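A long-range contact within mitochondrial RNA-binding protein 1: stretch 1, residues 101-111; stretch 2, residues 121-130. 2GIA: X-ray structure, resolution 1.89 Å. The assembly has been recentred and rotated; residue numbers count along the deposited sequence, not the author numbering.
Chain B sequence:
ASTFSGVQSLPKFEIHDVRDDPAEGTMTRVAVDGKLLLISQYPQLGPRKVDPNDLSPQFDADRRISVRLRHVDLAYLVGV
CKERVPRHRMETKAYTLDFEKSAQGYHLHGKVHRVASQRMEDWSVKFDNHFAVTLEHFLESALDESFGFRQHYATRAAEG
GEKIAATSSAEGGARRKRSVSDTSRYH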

# COMPACT_ATOMS: atom_id res chain seq x y z
N LYS B 101 -20.76 6.47 -3.12
CA LYS B 101 -19.82 7.52 -3.54
C LYS B 101 -20.61 8.63 -4.20
O LYS B 101 -21.50 8.35 -4.99
N SER B 102 -20.35 9.88 -3.80
CA SER B 102 -21.05 11.03 -4.37
C SER B 102 -20.05 11.88 -5.17
O SER B 102 -18.86 11.57 -5.22
N ALA B 103 -20.52 12.95 -5.79
CA ALA B 103 -19.65 13.83 -6.56
C ALA B 103 -18.66 14.53 -5.63
O ALA B 103 -17.54 14.76 -6.02
N GLN B 104 -19.08 14.86 -4.41
CA GLN B 104 -18.17 15.55 -3.48
C GLN B 104 -17.37 14.63 -2.54
O GLN B 104 -16.36 15.06 -1.93
N GLY B 105 -17.80 13.37 -2.41
CA GLY B 105 -17.12 12.48 -1.49
C GLY B 105 -17.87 11.20 -1.25
O GLY B 105 -18.16 10.46 -2.21
N TYR B 106 -18.21 10.92 0.02
CA TYR B 106 -18.93 9.69 0.36
C TYR B 106 -20.06 10.00 1.32
O TYR B 106 -19.99 10.97 2.08
N HIS B 107 -21.11 9.17 1.28
CA HIS B 107 -22.28 9.42 2.12
C HIS B 107 -22.63 8.10 2.77
O HIS B 107 -22.82 7.09 2.09
N LEU B 108 -22.73 8.09 4.10
CA LEU B 108 -23.08 6.86 4.85
C LEU B 108 -24.42 7.28 5.51
O LEU B 108 -24.49 8.31 6.16
N HIS B 109 -25.48 6.49 5.33
CA HIS B 109 -26.78 6.93 5.84
C HIS B 109 -27.79 5.80 5.99
O HIS B 109 -27.70 4.78 5.30
N GLY B 110 -28.71 5.99 6.94
CA GLY B 110 -29.76 5.00 7.17
C GLY B 110 -30.37 5.11 8.55
O GLY B 110 -30.43 6.20 9.15
N LYS B 111 -30.75 3.97 9.09
CA LYS B 111 -31.39 3.90 10.40
C LYS B 111 -30.44 3.30 11.43
O LYS B 111 -29.85 2.26 11.19
N GLU B 121 -33.50 5.99 14.56
CA GLU B 121 -33.61 7.32 13.96
C GLU B 121 -32.89 7.39 12.62
O GLU B 121 -31.99 6.57 12.33
N ASP B 122 -33.28 8.36 11.80
CA ASP B 122 -32.67 8.54 10.49
C ASP B 122 -31.36 9.28 10.73
O ASP B 122 -31.31 10.25 11.47
N TRP B 123 -30.30 8.78 10.12
CA TRP B 123 -28.98 9.37 10.34
C TRP B 123 -28.23 9.47 8.99
O TRP B 123 -28.43 8.64 8.10
N SER B 124 -27.39 10.48 8.86
CA SER B 124 -26.64 10.70 7.64
C SER B 124 -25.31 11.39 7.99
O SER B 124 -25.33 12.35 8.76
N VAL B 125 -24.20 10.92 7.42
CA VAL B 125 -22.92 11.61 7.63
C VAL B 125 -22.19 11.57 6.28
O VAL B 125 -22.28 10.57 5.54
N LYS B 126 -21.49 12.66 5.94
CA LYS B 126 -20.81 12.75 4.65
C LYS B 126 -19.34 12.98 4.90
O LYS B 126 -18.98 13.55 5.91
N PHE B 127 -18.49 12.51 3.98
CA PHE B 127 -17.02 12.69 4.08
C PHE B 127 -16.73 13.30 2.73
O PHE B 127 -16.54 12.58 1.74
N ASP B 128 -16.64 14.62 2.71
CA ASP B 128 -16.43 15.34 1.44
C ASP B 128 -15.06 16.01 1.33
O ASP B 128 -14.42 16.29 2.34
N ASN B 129 -14.65 16.28 0.10
CA ASN B 129 -13.37 16.95 -0.12
C ASN B 129 -12.19 16.27 0.59
O ASN B 129 -12.01 15.06 0.44
N HIS B 130 -11.38 17.01 1.33
CA HIS B 130 -10.21 16.37 1.95
C HIS B 130 -10.60 15.27 2.94
O HIS B 130 -9.80 14.38 3.20

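Two antiparallel strands pair from Gly105–Asp128 to Lys111–Asp122, and backbone hydrogen bonds such as Leu108 N to Val125 O (2.9 Å) fix a register that sorts the side chains by face.

One face is apolar. Tyr106 (m), Leu108 (chi1 t, chi2 p), Trp123 (t), Val125 (p) and Phe127 (m) line it. Leu108 is central to this packing, with more of its area covered by the other stretch (78 Å²) than any other residue: its CB lies 3.9 Å from Val125 CG1 and its CD2 3.9 Å from Trp123 CZ3. Tyr106 and Phe127 meet more loosely, CB to CB at 4.5 Å, and the tyrosine ring leads away from the partner strand.

The other face is polar. His107 (t) reaches diagonally across, its NE2 sharing a 2.6 Å hydrogen bond with Ser124 OG (t), while Lys126 NZ sits over one face of the imidazole, 3.2 Å from ND1 without bonding to that atom. At the exposed end, Lys111 (m, t, t, m) curls so that its NZ forms a 2.7 Å salt bridge with OD2 of Asp122 (m).

At the opposite end, water supplements direct contact: Asn129 N donates a 2.9 Å hydrogen bond to Gln104 O, Gln104 (m, m) packs its CB 3.7 Å from Asp128 CG, and one water bridges Ser102 OG (2.6 Å) and Asp128 OD1 (2.8 Å). Gly105 leaves no room for a side chain: an ideal CB there would lie 2.0 Å from Phe127 O and 2.6 Å from Asp128 OD1.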

# COMPACT_ATOMS: atom_id res chain seq x y z
CB LYS B 101 -18.77 6.95 -4.51
CG LYS B 101 -17.64 7.94 -4.92
CD LYS B 101 -16.46 7.18 -5.53
CE LYS B 101 -15.23 8.08 -5.72
NZ LYS B 101 -14.12 7.22 -6.17
CB SER B 102 -21.65 11.87 -3.26
OG SER B 102 -20.63 12.53 -2.55
CB ALA B 103 -20.46 14.90 -7.34
CB GLN B 104 -18.95 16.55 -2.64
CG GLN B 104 -19.65 17.64 -3.44
CD GLN B 104 -18.67 18.54 -4.15
OE1 GLN B 104 -17.73 19.06 -3.53
NE2 GLN B 104 -18.87 18.74 -5.45
CB TYR B 106 -17.97 8.65 0.99
CG TYR B 106 -16.89 8.23 -0.00
CD1 TYR B 106 -17.12 7.20 -0.92
CD2 TYR B 106 -15.68 8.88 -0.04
CE1 TYR B 106 -16.14 6.83 -1.88
CE2 TYR B 106 -14.68 8.52 -1.00
CZ TYR B 106 -14.93 7.51 -1.90
OH TYR B 106 -13.95 7.14 -2.81
CB HIS B 107 -23.42 9.89 1.19
CG HIS B 107 -24.67 10.30 1.90
ND1 HIS B 107 -25.86 10.52 1.24
CD2 HIS B 107 -24.91 10.58 3.21
CE1 HIS B 107 -26.79 10.91 2.11
NE2 HIS B 107 -26.23 10.96 3.31
CB LEU B 108 -22.02 6.55 5.93
CG LEU B 108 -22.39 5.41 6.91
CD1 LEU B 108 -22.44 4.06 6.17
CD2 LEU B 108 -21.36 5.39 8.07
CB HIS B 109 -27.34 8.03 4.91
CG HIS B 109 -27.53 7.56 3.48
ND1 HIS B 109 -28.72 7.00 3.04
CD2 HIS B 109 -26.68 7.51 2.43
CE1 HIS B 109 -28.58 6.63 1.77
NE2 HIS B 109 -27.35 6.92 1.38
CB LYS B 111 -32.65 3.03 10.27
CG LYS B 111 -33.72 3.69 9.36
CD LYS B 111 -35.06 2.96 9.40
CE LYS B 111 -36.15 3.76 8.65
NZ LYS B 111 -36.34 5.16 9.20
CB GLU B 121 -33.06 8.41 14.90
CG GLU B 121 -31.64 8.34 15.26
CD GLU B 121 -31.27 9.46 16.25
OE1 GLU B 121 -31.55 9.31 17.45
OE2 GLU B 121 -30.72 10.49 15.80
CB ASP B 122 -33.62 9.33 9.60
CG ASP B 122 -34.93 8.55 9.36
OD1 ASP B 122 -36.02 9.08 9.61
OD2 ASP B 122 -34.85 7.36 8.95
CB TRP B 123 -28.21 8.45 11.27
CG TRP B 123 -26.81 8.93 11.64
CD1 TRP B 123 -26.47 10.10 12.27
CD2 TRP B 123 -25.60 8.23 11.41
NE1 TRP B 123 -25.10 10.15 12.45
CE2 TRP B 123 -24.54 9.01 11.94
CE3 TRP B 123 -25.30 7.00 10.82
CZ2 TRP B 123 -23.20 8.60 11.88
CZ3 TRP B 123 -23.96 6.58 10.77
CH2 TRP B 123 -22.93 7.38 11.29
CB SER B 124 -27.42 11.63 6.70
OG SER B 124 -26.61 12.05 5.62
CB VAL B 125 -22.08 10.97 8.77
CG1 VAL B 125 -21.73 9.53 8.42
CG2 VAL B 125 -20.80 11.81 9.00
CB LYS B 126 -21.37 13.95 3.85
CG LYS B 126 -22.84 13.76 3.36
CD LYS B 126 -23.25 14.96 2.53
CE LYS B 126 -24.71 14.96 2.11
NZ LYS B 126 -25.05 13.63 1.60
CB PHE B 127 -16.36 11.32 4.19
CG PHE B 127 -16.78 10.55 5.46
CD1 PHE B 127 -16.06 10.70 6.64
CD2 PHE B 127 -17.89 9.71 5.44
CE1 PHE B 127 -16.44 10.00 7.81
CE2 PHE B 127 -18.29 8.99 6.61
CZ PHE B 127 -17.57 9.14 7.78
CB ASP B 128 -17.54 16.41 1.27
CG ASP B 128 -18.91 15.79 0.96
OD1 ASP B 128 -18.95 14.59 0.62
OD2 ASP B 128 -19.93 16.51 1.05
CB ASN B 129 -13.53 18.41 0.29
CG ASN B 129 -14.72 19.03 -0.39
OD1 ASN B 129 -14.88 18.90 -1.61
ND2 ASN B 129 -15.58 19.66 0.37
CB HIS B 130 -9.28 17.42 2.61
CG HIS B 130 -9.93 18.16 3.73
ND1 HIS B 130 -9.80 17.80 5.05
CD2 HIS B 130 -10.74 19.25 3.72
CE1 HIS B 130 -10.49 18.63 5.81
NE2 HIS B 130 -11.07 19.52 5.03
O HOH W 1 -21.19 13.06 -0.02
O HOH W 2 -14.42 16.31 -3.82